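Local coordinates for response regulator aspartate phosphatase H (Bacillus subtilis, PDB 3Q15), which dephosphorylates the sporulation phosphotransferase Spo0F and also acts on the response regulator ComA, so controlling both sporulation and competence and helping to separate them in time, at residues H62-D67 with E86-P91; F143-A148 with I182-V187; D321-F326 with A356-K361. All coordinates share one frame; numbering follows the deposited sequence.

From the N terminus, the three contacts come in series: each closes before the next opens, so none nest or cross. Contact 1 closes a span of 18 residues, part of it not modelled, and joins the last helix of the N-terminal three-helix bundle to helix 81-89. Contact 2 spans 33 residues, with helix 157-172 in between, and ties helix 137-153 to helix 178-194 in the TPR domain, close to the centre of the chain. Contact 3 spans 29 residues with helix 332-348 in between and joins helices 316-328 and 352-372. Contacts 1 and 3 lie on opposite sides of the chain's centre, their centres about 60 Å apart.

Contact 1: residues H62-D67 with E86-P91; sequences HQLMLD and ETIETP
Neither L64 nor I88 brings a planar side chain to this contact; the flat group is the peptide joining L64 to M65, and I88 CD1 stands above its plane on one side, displaced outward past the oxygen, 4.1 Å from L64 O. The same methyl stands 4.2 Å from M65 CA, farther along that peptide. The other branch of I88 reaches the leucine side chain, CG2 coming to 4.2 Å from L64 CB. Both touches follow from the isoleucine's torsions: CG1 runs beside the backbone N (chi1 -64°) with CD1 fully extended beyond it, while CG2 is anti to that N. With the CA atoms of L64 and I88 7.3 Å apart, two helices meet through one branched side chain, without a hydrogen bond between them. Within 62-67, Q63 NE2 gives D67 OD1 a hydrogen bond of 3.0 Å, bent to 147° and arriving from above the carboxylate plane. Helix 49-67 is the third of the N-terminal bundle, and M65 points back into it, against I23 of helix 9-24 and A31 of helix 28-41. F26 and Y68 also cover I88, while L64 touches L95 on helix 93-113, where the chain moves on toward the TPR domain.

Contact 2: residues F143-A148 with I182-V187; sequences FHFKVA and IQSLFV. With SO4 (sulfate ion), chain F.
F145 drives its ring edge-on into the backbone of helix 178-194, and this is where the packing is tight. CZ comes to 3.6 Å from Q183 CB, and CD1 to 3.5 Å from S184 OG; Q183 C and S184 N lie at the same edge, in the plane of the ring. The ring gets there because its CG is anti to the backbone N (chi1 179°), which swings it across to the other helix. The serine hydroxyl is hydrogen-bonded to R180 O, one turn back, so its meeting with the phenyl edge is packing alone. Segments 143-148 and 182-187 fall in the second and third predicted TPR units, and I164 of the intervening helix 157-172 packs on both F145 and V187. One turn further on, the fit slackens: A148 CB and V187 CG1 are 4.7 Å apart. Toward solvent, the polar ends gather round a sulfate, probably from the crystallisation liquor. K146 NZ makes a weak hydrogen bond of 3.3 Å to its O3, the lysine chain bending at its last torsion, while Q183 NE2 stays 4.0 Å from O1. R180 links the two sides: it also hydrogen-bonds the sulfate, donates to Q183 OE1 and makes a cation-pi contact with the F145 ring.

Contact 3: residues D321-F326 with A356-K361; sequences DLLSYF and AAFYRK
L323 touches F358 and K361 where two helices of the TPR domain's helical array, 316-328 and 352-372, approach each other across a sparse interface. One methyl does all the work: L323 CD1 lies at the edge of the phenyl ring, in its plane, 3.8 Å from F358 CE2. The same CD1 stands 4.1 Å from K361 CD, so the aliphatic part of the lysine serves as a second apolar surface. The leucine side chain crosses both partners at about a right angle. Its extended shape (chi2 -179°) carries CD1 out to bridge segments 321-326 and 356-361, whose nearest CA atoms, those of L323 and K361, are still 9.5 Å apart. Behind this first shell comes helix 332-348, which lies between the two in sequence and touches both: C338 packs on L323, and A342 on F358. The neighbouring residues of 356-361 meet other partners. Y359 gives its OH to a hydrogen bond with E347 of its own chain, and its ring meets Y359 of the second subunit. R360 forms a salt bridge with E347 of that subunit, and one face of its guanidinium lies over A357 CA, which sits 3.4 Å above the plane, toward the rim.

Contact 1: residues H62-D67 with E86-P91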
loop_
_atom_site.group_PDB
_atom_site.type_symbol
_atom_site.label_atom_id
_atom_site.label_comp_id
_atom_site.label_asym_id
_atom_site.label_seq_id
_atom_site.Cartn_x
_atom_site.Cartn_y
_atom_site.Cartn_z
ATOM N N HIS A 62 18.627 -29.201 -1.597
ATOM C CA HIS A 62 18.890 -30.202 -0.569
ATOM C C HIS A 62 19.908 -31.233 -1.047
ATOM O O HIS A 62 20.760 -31.680 -0.279
ATOM C CB HIS A 62 17.591 -30.898 -0.156
ATOM C CG HIS A 62 17.783 -31.988 0.854
ATOM N ND1 HIS A 62 17.648 -31.781 2.210
ATOM C CD2 HIS A 62 18.100 -33.297 0.704
ATOM C CE1 HIS A 62 17.872 -32.915 2.852
ATOM N NE2 HIS A 62 18.149 -33.850 1.961
ATOM N N GLN A 63 19.812 -31.613 -2.317
ATOM C CA GLN A 63 20.734 -32.590 -2.888
ATOM C C GLN A 63 22.136 -31.997 -3.038
ATOM O O GLN A 63 23.136 -32.683 -2.836
ATOM C CB GLN A 63 20.220 -33.100 -4.237
ATOM C CG GLN A 63 21.059 -34.226 -4.833
ATOM C CD GLN A 63 21.092 -35.461 -3.947
ATOM O OE1 GLN A 63 20.080 -35.844 -3.360
ATOM N NE2 GLN A 63 22.262 -36.086 -3.840
ATOM N N LEU A 64 22.201 -30.719 -3.394
ATOM C CA LEU A 64 23.477 -30.020 -3.462
ATOM C C LEU A 64 24.192 -30.079 -2.119
ATOM O O LEU A 64 25.406 -30.253 -2.064
ATOM C CB LEU A 64 23.278 -28.562 -3.885
ATOM C CG LEU A 64 23.016 -28.310 -5.371
ATOM C CD1 LEU A 64 22.786 -26.832 -5.638
ATOM C CD2 LEU A 64 24.174 -28.832 -6.212
ATOM N N MET A 65 23.434 -29.929 -1.036
ATOM C CA MET A 65 24.010 -29.989 0.303
ATOM C C MET A 65 24.662 -31.345 0.560
ATOM O O MET A 65 25.772 -31.419 1.085
ATOM C CB MET A 65 22.948 -29.716 1.367
ATOM C CG MET A 65 23.446 -29.949 2.783
ATOM S SD MET A 65 22.142 -29.779 4.010
ATOM C CE MET A 65 21.036 -31.100 3.514
ATOM N N LEU A 66 23.960 -32.411 0.190
ATOM C CA LEU A 66 24.486 -33.764 0.325
ATOM C C LEU A 66 25.722 -33.971 -0.550
ATOM O O LEU A 66 26.685 -34.608 -0.129
ATOM C CB LEU A 66 23.410 -34.798 -0.023
ATOM C CG LEU A 66 22.109 -34.735 0.784
ATOM C CD1 LEU A 66 21.078 -35.706 0.230
ATOM C CD2 LEU A 66 22.364 -35.008 2.264
ATOM N N ASP A 67 25.695 -33.432 -1.765
ATOM C CA ASP A 67 26.808 -33.613 -2.695
ATOM C C ASP A 67 28.072 -32.882 -2.245
ATOM O O ASP A 67 29.172 -33.212 -2.686
ATOM C CB ASP A 67 26.424 -33.159 -4.107
ATOM C CG ASP A 67 25.323 -34.007 -4.720
ATOM O OD1 ASP A 67 25.076 -35.126 -4.224
ATOM O OD2 ASP A 67 24.707 -33.553 -5.707
ATOM N N GLU A 86 29.296 -20.396 0.628
ATOM C CA GLU A 86 29.705 -19.599 -0.524
ATOM C C GLU A 86 30.080 -20.505 -1.697
ATOM O O GLU A 86 29.913 -20.140 -2.861
ATOM C CB GLU A 86 30.876 -18.686 -0.150
ATOM C CG GLU A 86 31.317 -17.731 -1.248
ATOM C CD GLU A 86 32.222 -18.392 -2.269
ATOM O OE1 GLU A 86 32.846 -19.420 -1.931
ATOM O OE2 GLU A 86 32.308 -17.885 -3.408
ATOM N N THR A 87 30.582 -21.692 -1.374
ATOM C CA THR A 87 30.992 -22.663 -2.380
ATOM C C THR A 87 29.788 -23.174 -3.166
ATOM O O THR A 87 29.857 -23.372 -4.376
ATOM C CB THR A 87 31.735 -23.853 -1.734
ATOM O OG1 THR A 87 32.904 -23.375 -1.056
ATOM C CG2 THR A 87 32.154 -24.869 -2.785
ATOM N N ILE A 88 28.681 -23.383 -2.467
ATOM C CA ILE A 88 27.474 -23.905 -3.093
ATOM C C ILE A 88 26.666 -22.820 -3.804
ATOM O O ILE A 88 26.156 -23.042 -4.898
ATOM C CB ILE A 88 26.582 -24.620 -2.061
ATOM C CG1 ILE A 88 27.301 -25.853 -1.511
ATOM C CG2 ILE A 88 25.248 -25.015 -2.676
ATOM C CD1 ILE A 88 26.489 -26.641 -0.504
ATOM N N GLU A 89 26.553 -21.651 -3.182
ATOM C CA GLU A 89 25.680 -20.590 -3.689
ATOM C C GLU A 89 26.225 -19.857 -4.917
ATOM O O GLU A 89 25.488 -19.587 -5.866
ATOM C CB GLU A 89 25.372 -19.582 -2.581
ATOM C CG GLU A 89 24.569 -20.152 -1.437
ATOM C CD GLU A 89 24.230 -19.111 -0.392
ATOM O OE1 GLU A 89 23.474 -19.444 0.539
ATOM O OE2 GLU A 89 24.719 -17.964 -0.503
ATOM N N THR A 90 27.511 -19.527 -4.889
ATOM C CA THR A 90 28.129 -18.763 -5.969
ATOM C C THR A 90 27.851 -19.343 -7.359
ATOM O O THR A 90 27.414 -18.619 -8.252
ATOM C CB THR A 90 29.643 -18.594 -5.752
ATOM O OG1 THR A 90 29.868 -17.882 -4.529
ATOM C CG2 THR A 90 30.269 -17.822 -6.906
ATOM N N PRO A 91 28.096 -20.649 -7.547
ATOM C CA PRO A 91 27.818 -21.271 -8.846
ATOM C C PRO A 91 26.321 -21.420 -9.110
ATOM O O PRO A 91 25.923 -21.749 -10.230
ATOM C CB PRO A 91 28.457 -22.659 -8.718
ATOM C CG PRO A 91 29.372 -22.569 -7.546
ATOM C CD PRO A 91 28.739 -21.594 -6.620
#

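Contact 2: residues F143-A148 with I182-V187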
loop_
_atom_site.group_PDB
_atom_site.type_symbol
_atom_site.label_atom_id
_atom_site.label_comp_id
_atom_site.label_asym_id
_atom_site.label_seq_id
_atom_site.Cartn_x
_atom_site.Cartn_y
_atom_site.Cartn_z
ATOM N N PHE A 143 3.561 -12.166 -9.733
ATOM C CA PHE A 143 3.739 -11.568 -8.421
ATOM C C PHE A 143 2.793 -10.389 -8.211
ATOM O O PHE A 143 2.146 -10.269 -7.167
ATOM C CB PHE A 143 5.178 -11.099 -8.242
ATOM C CG PHE A 143 5.370 -10.211 -7.053
ATOM C CD1 PHE A 143 5.536 -10.752 -5.787
ATOM C CD2 PHE A 143 5.366 -8.834 -7.193
ATOM C CE1 PHE A 143 5.707 -9.938 -4.685
ATOM C CE2 PHE A 143 5.534 -8.014 -6.097
ATOM C CZ PHE A 143 5.709 -8.566 -4.838
ATOM N N HIS A 144 2.726 -9.509 -9.204
ATOM C CA HIS A 144 1.877 -8.327 -9.111
ATOM C C HIS A 144 0.397 -8.690 -9.024
ATOM O O HIS A 144 -0.365 -8.056 -8.297
ATOM C CB HIS A 144 2.133 -7.378 -10.284
ATOM C CG HIS A 144 3.440 -6.659 -10.192
ATOM N ND1 HIS A 144 3.704 -5.719 -9.218
ATOM C CD2 HIS A 144 4.560 -6.745 -10.946
ATOM C CE1 HIS A 144 4.931 -5.258 -9.377
ATOM N NE2 HIS A 144 5.473 -5.863 -10.418
ATOM N N PHE A 145 0.002 -9.714 -9.768
ATOM C CA PHE A 145 -1.382 -10.169 -9.776
ATOM C C PHE A 145 -1.800 -10.723 -8.417
ATOM O O PHE A 145 -2.836 -10.341 -7.871
ATOM C CB PHE A 145 -1.567 -11.236 -10.853
ATOM C CG PHE A 145 -2.956 -11.797 -10.925
ATOM C CD1 PHE A 145 -3.912 -11.212 -11.738
ATOM C CD2 PHE A 145 -3.302 -12.920 -10.192
ATOM C CE1 PHE A 145 -5.190 -11.731 -11.816
ATOM C CE2 PHE A 145 -4.582 -13.445 -10.263
ATOM C CZ PHE A 145 -5.527 -12.848 -11.077
ATOM N N LYS A 146 -0.988 -11.626 -7.878
ATOM C CA LYS A 146 -1.310 -12.289 -6.620
ATOM C C LYS A 146 -1.294 -11.310 -5.453
ATOM O O LYS A 146 -2.141 -11.360 -4.563
ATOM C CB LYS A 146 -0.339 -13.444 -6.369
ATOM C CG LYS A 146 -0.514 -14.600 -7.340
ATOM C CD LYS A 146 0.548 -15.662 -7.146
ATOM C CE LYS A 146 0.329 -16.826 -8.099
ATOM N NZ LYS A 146 -0.999 -17.473 -7.885
ATOM N N VAL A 147 -0.320 -10.414 -5.467
ATOM C CA VAL A 147 -0.213 -9.385 -4.449
ATOM C C VAL A 147 -1.375 -8.394 -4.580
ATOM O O VAL A 147 -1.919 -7.926 -3.582
ATOM C CB VAL A 147 1.147 -8.660 -4.563
ATOM C CG1 VAL A 147 1.051 -7.221 -4.101
ATOM C CG2 VAL A 147 2.228 -9.418 -3.798
ATOM N N ALA A 148 -1.752 -8.078 -5.817
ATOM C CA ALA A 148 -2.894 -7.199 -6.064
ATOM C C ALA A 148 -4.147 -7.744 -5.393
ATOM O O ALA A 148 -4.915 -6.998 -4.781
ATOM C CB ALA A 148 -3.127 -7.022 -7.565
ATOM N N ILE A 182 -8.459 -11.502 -18.229
ATOM C CA ILE A 182 -9.838 -11.410 -17.780
ATOM C C ILE A 182 -9.892 -11.262 -16.264
ATOM O O ILE A 182 -10.597 -10.395 -15.742
ATOM C CB ILE A 182 -10.650 -12.638 -18.215
ATOM C CG1 ILE A 182 -10.792 -12.659 -19.743
ATOM C CG2 ILE A 182 -12.013 -12.636 -17.546
ATOM C CD1 ILE A 182 -11.440 -13.906 -20.288
ATOM N N GLN A 183 -9.133 -12.103 -15.565
ATOM C CA GLN A 183 -9.060 -12.039 -14.107
ATOM C C GLN A 183 -8.544 -10.679 -13.654
ATOM O O GLN A 183 -8.978 -10.154 -12.632
ATOM C CB GLN A 183 -8.159 -13.149 -13.555
ATOM C CG GLN A 183 -8.688 -14.557 -13.767
ATOM C CD GLN A 183 -7.637 -15.623 -13.505
ATOM O OE1 GLN A 183 -6.474 -15.479 -13.889
ATOM N NE2 GLN A 183 -8.043 -16.699 -12.843
ATOM N N SER A 184 -7.614 -10.113 -14.418
ATOM C CA SER A 184 -7.059 -8.802 -14.089
ATOM C C SER A 184 -8.104 -7.709 -14.272
ATOM O O SER A 184 -8.153 -6.747 -13.503
ATOM C CB SER A 184 -5.818 -8.505 -14.930
ATOM O OG SER A 184 -4.757 -9.379 -14.588
ATOM N N LEU A 185 -8.942 -7.866 -15.289
ATOM C CA LEU A 185 -10.029 -6.929 -15.527
ATOM C C LEU A 185 -11.050 -6.994 -14.398
ATOM O O LEU A 185 -11.548 -5.963 -13.942
ATOM C CB LEU A 185 -10.693 -7.207 -16.880
ATOM C CG LEU A 185 -9.795 -6.964 -18.098
ATOM C CD1 LEU A 185 -10.415 -7.522 -19.376
ATOM C CD2 LEU A 185 -9.491 -5.480 -18.252
ATOM N N PHE A 186 -11.361 -8.208 -13.949
ATOM C CA PHE A 186 -12.259 -8.386 -12.806
ATOM C C PHE A 186 -11.712 -7.695 -11.560
ATOM O O PHE A 186 -12.455 -7.050 -10.818
ATOM C CB PHE A 186 -12.506 -9.871 -12.517
ATOM C CG PHE A 186 -13.363 -10.555 -13.545
ATOM C CD1 PHE A 186 -14.050 -9.816 -14.497
ATOM C CD2 PHE A 186 -13.484 -11.934 -13.560
ATOM C CE1 PHE A 186 -14.840 -10.440 -15.448
ATOM C CE2 PHE A 186 -14.274 -12.563 -14.508
ATOM C CZ PHE A 186 -14.953 -11.813 -15.453
ATOM N N VAL A 187 -10.409 -7.832 -11.333
ATOM C CA VAL A 187 -9.776 -7.206 -10.179
ATOM C C VAL A 187 -9.869 -5.685 -10.264
ATOM O O VAL A 187 -10.189 -5.019 -9.281
ATOM C CB VAL A 187 -8.311 -7.638 -10.028
ATOM C CG1 VAL A 187 -7.630 -6.825 -8.936
ATOM C CG2 VAL A 187 -8.238 -9.126 -9.714
HETATM S S SO4 F . -4.920 -18.953 -9.652
HETATM O O1 SO4 F . -5.292 -19.000 -11.063
HETATM O O2 SO4 F . -5.482 -20.112 -8.965
HETATM O O3 SO4 F . -3.464 -18.970 -9.523
HETATM O O4 SO4 F . -5.451 -17.730 -9.055
#

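Contact 3: residues D321-F326 with A356-K361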
loop_
_atom_site.group_PDB
_atom_site.type_symbol
_atom_site.label_atom_id
_atom_site.label_comp_id
_atom_site.label_asym_id
_atom_site.label_seq_id
_atom_site.Cartn_x
_atom_site.Cartn_y
_atom_site.Cartn_z
ATOM N N ASP A 321 -33.332 -14.502 13.330
ATOM C CA ASP A 321 -32.583 -15.752 13.404
ATOM C C ASP A 321 -31.414 -15.759 12.419
ATOM O O ASP A 321 -30.325 -16.235 12.741
ATOM C CB ASP A 321 -33.494 -16.953 13.145
ATOM C CG ASP A 321 -34.564 -17.115 14.209
ATOM O OD1 ASP A 321 -35.701 -17.482 13.848
ATOM O OD2 ASP A 321 -34.272 -16.878 15.405
ATOM N N LEU A 322 -31.646 -15.227 11.221
ATOM C CA LEU A 322 -30.608 -15.170 10.197
ATOM C C LEU A 322 -29.491 -14.209 10.586
ATOM O O LEU A 322 -28.311 -14.545 10.485
ATOM C CB LEU A 322 -31.200 -14.780 8.840
ATOM C CG LEU A 322 -32.117 -15.828 8.204
ATOM C CD1 LEU A 322 -32.975 -15.216 7.102
ATOM C CD2 LEU A 322 -31.303 -17.006 7.686
ATOM N N LEU A 323 -29.866 -13.015 11.035
ATOM C CA LEU A 323 -28.882 -12.019 11.435
ATOM C C LEU A 323 -28.089 -12.522 12.634
ATOM O O LEU A 323 -26.900 -12.240 12.764
ATOM C CB LEU A 323 -29.553 -10.677 11.749
ATOM C CG LEU A 323 -30.259 -9.970 10.587
ATOM C CD1 LEU A 323 -30.859 -8.648 11.041
ATOM C CD2 LEU A 323 -29.306 -9.755 9.421
ATOM N N SER A 324 -28.753 -13.274 13.506
ATOM C CA SER A 324 -28.093 -13.878 14.656
ATOM C C SER A 324 -27.122 -14.958 14.191
ATOM O O SER A 324 -26.016 -15.092 14.721
ATOM C CB SER A 324 -29.127 -14.477 15.609
ATOM O OG SER A 324 -28.495 -15.146 16.682
ATOM N N TYR A 325 -27.548 -15.725 13.193
ATOM C CA TYR A 325 -26.707 -16.756 12.600
ATOM C C TYR A 325 -25.460 -16.139 11.988
ATOM O O TYR A 325 -24.351 -16.630 12.184
ATOM C CB TYR A 325 -27.480 -17.520 11.527
ATOM C CG TYR A 325 -26.667 -18.591 10.838
ATOM C CD1 TYR A 325 -26.424 -19.808 11.459
ATOM C CD2 TYR A 325 -26.148 -18.387 9.568
ATOM C CE1 TYR A 325 -25.687 -20.789 10.835
ATOM C CE2 TYR A 325 -25.407 -19.364 8.937
ATOM C CZ TYR A 325 -25.181 -20.565 9.577
ATOM O OH TYR A 325 -24.446 -21.546 8.958
ATOM N N PHE A 326 -25.656 -15.059 11.237
ATOM C CA PHE A 326 -24.549 -14.334 10.626
ATOM C C PHE A 326 -23.606 -13.785 11.694
ATOM O O PHE A 326 -22.385 -13.867 11.558
ATOM C CB PHE A 326 -25.070 -13.191 9.752
ATOM C CG PHE A 326 -25.713 -13.642 8.466
ATOM C CD1 PHE A 326 -25.378 -14.857 7.891
ATOM C CD2 PHE A 326 -26.650 -12.842 7.826
ATOM C CE1 PHE A 326 -25.967 -15.266 6.709
ATOM C CE2 PHE A 326 -27.240 -13.247 6.646
ATOM C CZ PHE A 326 -26.898 -14.459 6.085
ATOM N N ALA A 356 -34.936 2.481 11.973
ATOM C CA ALA A 356 -33.838 2.961 12.804
ATOM C C ALA A 356 -33.071 1.802 13.439
ATOM O O ALA A 356 -31.841 1.813 13.487
ATOM C CB ALA A 356 -34.355 3.914 13.874
ATOM N N ALA A 357 -33.804 0.802 13.922
ATOM C CA ALA A 357 -33.178 -0.377 14.514
ATOM C C ALA A 357 -32.199 -1.048 13.547
ATOM O O ALA A 357 -31.095 -1.433 13.935
ATOM C CB ALA A 357 -34.237 -1.369 14.977
ATOM N N PHE A 358 -32.606 -1.185 12.290
ATOM C CA PHE A 358 -31.751 -1.817 11.296
ATOM C C PHE A 358 -30.594 -0.921 10.882
ATOM O O PHE A 358 -29.499 -1.407 10.624
ATOM C CB PHE A 358 -32.561 -2.293 10.089
ATOM C CG PHE A 358 -33.350 -3.538 10.360
ATOM C CD1 PHE A 358 -34.701 -3.471 10.635
ATOM C CD2 PHE A 358 -32.728 -4.774 10.375
ATOM C CE1 PHE A 358 -35.422 -4.616 10.901
ATOM C CE2 PHE A 358 -33.445 -5.923 10.641
ATOM C CZ PHE A 358 -34.793 -5.843 10.905
ATOM N N TYR A 359 -30.830 0.386 10.839
ATOM C CA TYR A 359 -29.759 1.332 10.553
ATOM C C TYR A 359 -28.648 1.222 11.602
ATOM O O TYR A 359 -27.467 1.324 11.277
ATOM C CB TYR A 359 -30.296 2.766 10.499
ATOM C CG TYR A 359 -30.971 3.142 9.195
ATOM C CD1 TYR A 359 -30.417 2.778 7.978
ATOM C CD2 TYR A 359 -32.161 3.862 9.185
ATOM C CE1 TYR A 359 -31.022 3.118 6.788
ATOM C CE2 TYR A 359 -32.778 4.206 7.994
ATOM C CZ TYR A 359 -32.203 3.831 6.801
ATOM O OH TYR A 359 -32.806 4.169 5.610
ATOM N N ARG A 360 -29.030 1.009 12.858
ATOM C CA ARG A 360 -28.047 0.831 13.922
ATOM C C ARG A 360 -27.253 -0.463 13.736
ATOM O O ARG A 360 -26.060 -0.519 14.034
ATOM C CB ARG A 360 -28.709 0.856 15.305
ATOM C CG ARG A 360 -29.270 2.215 15.719
ATOM C CD ARG A 360 -29.591 2.284 17.226
ATOM N NE ARG A 360 -30.523 1.245 17.660
ATOM C CZ ARG A 360 -31.847 1.336 17.561
ATOM N NH1 ARG A 360 -32.401 2.422 17.043
ATOM N NH2 ARG A 360 -32.622 0.339 17.977
ATOM N N LYS A 361 -27.925 -1.502 13.251
ATOM C CA LYS A 361 -27.265 -2.765 12.955
ATOM C C LYS A 361 -26.280 -2.577 11.804
ATOM O O LYS A 361 -25.218 -3.204 11.766
ATOM C CB LYS A 361 -28.286 -3.845 12.591
ATOM C CG LYS A 361 -29.312 -4.152 13.673
ATOM C CD LYS A 361 -30.194 -5.326 13.271
ATOM C CE LYS A 361 -31.443 -5.413 14.137
ATOM N NZ LYS A 361 -31.120 -5.576 15.583
#